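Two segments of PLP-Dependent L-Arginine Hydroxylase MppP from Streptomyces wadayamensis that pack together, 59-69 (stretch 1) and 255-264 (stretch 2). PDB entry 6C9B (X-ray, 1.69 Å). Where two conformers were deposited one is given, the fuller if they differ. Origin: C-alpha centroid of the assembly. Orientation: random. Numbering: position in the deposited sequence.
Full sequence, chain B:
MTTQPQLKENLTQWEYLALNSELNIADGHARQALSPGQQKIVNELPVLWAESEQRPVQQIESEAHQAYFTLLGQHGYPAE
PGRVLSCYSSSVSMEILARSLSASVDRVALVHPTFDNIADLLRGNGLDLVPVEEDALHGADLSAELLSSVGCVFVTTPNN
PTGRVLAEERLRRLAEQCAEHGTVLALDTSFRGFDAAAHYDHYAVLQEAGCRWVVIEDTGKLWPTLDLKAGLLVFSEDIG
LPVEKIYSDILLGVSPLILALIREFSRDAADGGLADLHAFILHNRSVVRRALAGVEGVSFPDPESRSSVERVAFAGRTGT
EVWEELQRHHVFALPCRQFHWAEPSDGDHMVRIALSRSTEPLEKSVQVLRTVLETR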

# COMPACT_ATOMS: atom_id res chain seq x y z
N GLN B 59 -14.08 15.06 5.00
CA GLN B 59 -13.90 16.48 4.74
C GLN B 59 -12.45 16.78 4.43
O GLN B 59 -12.15 17.52 3.48
CB GLN B 59 -14.37 17.28 5.95
CG GLN B 59 -15.85 17.15 6.24
CD GLN B 59 -16.28 17.97 7.44
OE1 GLN B 59 -15.50 18.75 7.99
NE2 GLN B 59 -17.53 17.80 7.86
N ILE B 60 -11.53 16.18 5.18
CA ILE B 60 -10.12 16.36 4.90
C ILE B 60 -9.80 15.81 3.52
O ILE B 60 -9.10 16.44 2.71
CB ILE B 60 -9.26 15.71 6.00
CG1 ILE B 60 -9.53 16.39 7.34
CG2 ILE B 60 -7.77 15.81 5.66
CD1 ILE B 60 -8.89 15.66 8.52
N GLU B 61 -10.33 14.63 3.20
CA GLU B 61 -10.09 14.04 1.89
C GLU B 61 -10.63 14.93 0.77
O GLU B 61 -9.95 15.16 -0.23
CB GLU B 61 -10.73 12.67 1.80
CG GLU B 61 -10.39 11.94 0.50
CD GLU B 61 -11.08 10.60 0.35
OE1 GLU B 61 -10.55 9.76 -0.40
OE2 GLU B 61 -12.16 10.39 0.94
N SER B 62 -11.84 15.46 0.94
CA SER B 62 -12.40 16.32 -0.09
C SER B 62 -11.55 17.56 -0.31
O SER B 62 -11.38 18.02 -1.45
CB SER B 62 -13.84 16.72 0.28
OG SER B 62 -14.74 15.66 -0.00
N GLU B 63 -11.00 18.13 0.77
CA GLU B 63 -10.15 19.31 0.64
C GLU B 63 -8.82 18.97 -0.02
O GLU B 63 -8.29 19.78 -0.80
CB GLU B 63 -9.92 19.95 2.02
CG GLU B 63 -11.21 20.38 2.69
CD GLU B 63 -11.06 20.73 4.16
OE1 GLU B 63 -12.03 21.27 4.72
OE2 GLU B 63 -9.99 20.46 4.76
N ALA B 64 -8.27 17.80 0.30
CA ALA B 64 -7.02 17.37 -0.31
C ALA B 64 -7.20 17.18 -1.81
O ALA B 64 -6.39 17.67 -2.61
CB ALA B 64 -6.52 16.08 0.33
N HIS B 65 -8.28 16.51 -2.21
CA HIS B 65 -8.54 16.32 -3.64
C HIS B 65 -8.76 17.67 -4.33
O HIS B 65 -8.15 17.95 -5.38
CB HIS B 65 -9.75 15.42 -3.85
CG HIS B 65 -9.56 14.00 -3.39
ND1 HIS B 65 -10.61 13.10 -3.35
CD2 HIS B 65 -8.46 13.33 -2.98
CE1 HIS B 65 -10.16 11.94 -2.90
NE2 HIS B 65 -8.86 12.05 -2.66
N GLN B 66 -9.62 18.52 -3.77
CA GLN B 66 -9.85 19.81 -4.41
C GLN B 66 -8.53 20.57 -4.60
O GLN B 66 -8.25 21.10 -5.67
CB GLN B 66 -10.83 20.66 -3.61
CG GLN B 66 -10.98 22.07 -4.21
CD GLN B 66 -12.36 22.66 -4.00
OE1 GLN B 66 -13.11 22.88 -4.96
NE2 GLN B 66 -12.70 22.94 -2.75
N ALA B 67 -7.69 20.57 -3.57
CA ALA B 67 -6.45 21.32 -3.66
C ALA B 67 -5.53 20.77 -4.75
O ALA B 67 -4.94 21.55 -5.51
CB ALA B 67 -5.73 21.33 -2.31
N TYR B 68 -5.40 19.44 -4.83
CA TYR B 68 -4.44 18.82 -5.75
C TYR B 68 -4.93 18.92 -7.20
O TYR B 68 -4.18 19.35 -8.09
CB TYR B 68 -4.19 17.35 -5.35
CG TYR B 68 -3.17 16.70 -6.25
CD1 TYR B 68 -1.81 16.98 -6.12
CD2 TYR B 68 -3.57 15.83 -7.26
CE1 TYR B 68 -0.87 16.42 -6.96
CE2 TYR B 68 -2.62 15.27 -8.12
CZ TYR B 68 -1.29 15.57 -7.96
OH TYR B 68 -0.36 15.05 -8.79
N PHE B 69 -6.18 18.54 -7.46
CA PHE B 69 -6.72 18.60 -8.82
C PHE B 69 -6.73 20.03 -9.35
O PHE B 69 -6.37 20.27 -10.50
CB PHE B 69 -8.13 18.02 -8.85
CG PHE B 69 -8.16 16.52 -8.75
CD1 PHE B 69 -7.86 15.74 -9.85
CD2 PHE B 69 -8.55 15.90 -7.58
CE1 PHE B 69 -7.91 14.37 -9.77
CE2 PHE B 69 -8.61 14.52 -7.49
CZ PHE B 69 -8.29 13.76 -8.60
N SER B 255 -4.59 7.49 5.52
CA SER B 255 -4.52 8.23 6.77
C SER B 255 -5.02 9.66 6.57
O SER B 255 -4.59 10.34 5.62
CB SER B 255 -3.09 8.27 7.28
OG SER B 255 -2.95 9.22 8.33
N PRO B 256 -5.86 10.18 7.48
CA PRO B 256 -6.21 11.60 7.39
C PRO B 256 -5.01 12.52 7.47
O PRO B 256 -5.04 13.62 6.89
CB PRO B 256 -7.16 11.81 8.58
CG PRO B 256 -6.88 10.72 9.51
CD PRO B 256 -6.49 9.54 8.63
N LEU B 257 -3.95 12.12 8.18
CA LEU B 257 -2.78 12.98 8.27
C LEU B 257 -2.10 13.13 6.91
O LEU B 257 -1.62 14.21 6.57
CB LEU B 257 -1.78 12.43 9.29
CG LEU B 257 -0.59 13.37 9.55
CD1 LEU B 257 -1.04 14.56 10.36
CD2 LEU B 257 0.54 12.66 10.28
N ILE B 258 -2.04 12.04 6.13
CA ILE B 258 -1.46 12.13 4.80
C ILE B 258 -2.32 13.00 3.90
O ILE B 258 -1.80 13.82 3.13
CB ILE B 258 -1.24 10.72 4.23
CG1 ILE B 258 -0.17 10.01 5.03
CG2 ILE B 258 -0.90 10.76 2.74
CD1 ILE B 258 0.02 8.56 4.65
N LEU B 259 -3.64 12.88 4.00
CA LEU B 259 -4.51 13.72 3.20
C LEU B 259 -4.36 15.19 3.59
O LEU B 259 -4.34 16.08 2.74
CB LEU B 259 -5.95 13.26 3.36
CG LEU B 259 -6.26 11.88 2.79
CD1 LEU B 259 -7.57 11.37 3.32
CD2 LEU B 259 -6.24 11.94 1.27
N ALA B 260 -4.24 15.44 4.90
CA ALA B 260 -3.98 16.81 5.35
C ALA B 260 -2.66 17.32 4.79
O ALA B 260 -2.56 18.46 4.35
CB ALA B 260 -3.99 16.87 6.87
N LEU B 261 -1.63 16.47 4.80
CA LEU B 261 -0.35 16.88 4.23
C LEU B 261 -0.48 17.20 2.75
O LEU B 261 0.10 18.19 2.27
CB LEU B 261 0.71 15.80 4.47
CG LEU B 261 1.34 15.75 5.85
CD1 LEU B 261 2.18 14.50 5.99
CD2 LEU B 261 2.21 16.99 6.04
N ILE B 262 -1.21 16.37 2.00
CA ILE B 262 -1.38 16.62 0.58
C ILE B 262 -2.08 17.95 0.37
O ILE B 262 -1.74 18.73 -0.54
CB ILE B 262 -2.18 15.47 -0.05
CG1 ILE B 262 -1.32 14.21 -0.08
CG2 ILE B 262 -2.66 15.86 -1.46
CD1 ILE B 262 -2.10 12.96 -0.43
N ARG B 263 -3.09 18.22 1.19
CA ARG B 263 -3.79 19.50 1.11
C ARG B 263 -2.83 20.66 1.32
O ARG B 263 -2.84 21.63 0.56
CB ARG B 263 -4.91 19.53 2.15
CG ARG B 263 -5.77 20.79 2.15
CD ARG B 263 -6.64 20.80 3.39
NE ARG B 263 -5.83 20.98 4.60
CZ ARG B 263 -6.21 20.63 5.82
NH1 ARG B 263 -7.40 20.10 6.03
NH2 ARG B 263 -5.39 20.81 6.84
N GLU B 264 -1.99 20.58 2.36
CA GLU B 264 -1.10 21.70 2.68
C GLU B 264 -0.00 21.86 1.63
O GLU B 264 0.32 22.99 1.24
CB GLU B 264 -0.50 21.50 4.06
CG GLU B 264 -1.53 21.50 5.17
CD GLU B 264 -2.36 22.77 5.17
OE1 GLU B 264 -1.78 23.88 5.09
OE2 GLU B 264 -3.60 22.66 5.21

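Two helices, 59-69 and 256-264, run side by side in the same general direction, their axes inclined by 32° and coming within 8.0 Å of each other. That is a close approach, and the backbone register locates its tightest point: the CA atoms of Ala64 and Arg263 lie 4.1 Å apart, whereas those of Ile60 and Ala260 are separated by 6.2 Å. Each helix keeps its regular i to i+4 hydrogen bonds through the contact. The second begins with a capped turn, in which Ser255 OG accepts from Leu257 N at 3.1 Å.

The first rule to read here is that the crossing is built on a small residue. Ala64 has a side chain of one carbon, and its CB lies 3.2 Å from Leu259 O, practically against the partner backbone. That oxygen is already engaged by Arg263 N within its own helix, so packing a methyl on it leaves no carbonyl unpaired. Ala64 CB also meets Leu259 CB at 4.2 Å and Ile262 CG2 at 4.3 Å.

One turn earlier, where the helices stand farther apart, a larger side chain fills the space. Ile60, with chi1 m and chi2 t, points toward the second helix and fits as a knob among Pro256, Leu259, Ala260 and Arg263. Its CG2 reaches Ala260 N at 3.6 Å and Leu259 CB at 3.9 Å, while CD1 extends to Pro256 CB at 4.2 Å. The small Ala260 forms part of this socket, its CB 4.1 Å from Ile60 CG2. Leu259 answers from the other helix: it points toward the first stretch, and its CD1 packs on Glu61 CB at 3.7 Å, using the aliphatic base of a charged residue as apolar surface. Farther along, Ile262 CG2 comes within 4.4 Å of Tyr68 CB.

Arg263 combines packing with charge. Its CB sits 3.9 Å from Ala64 CA, and its long chain, t, t, p through chi3, carries the guanidinium back along the contact to Glu63. There Arg263 NH1 donates to Glu63 OE2 at 2.9 Å in a salt bridge, with the carboxylate oxygen at the edge of the guanidinium, near its plane. Glu264 OE2 accepts from Arg263 NE at 2.9 Å and from Arg263 NH2 at 3.0 Å, so one buried cation is paired with a carboxylate from each helix. The contact buries 487 Å² in total, with Arg263, Ile60 and Leu259 contributing most: an apolar seam, with a single cross-helix salt bridge alongside.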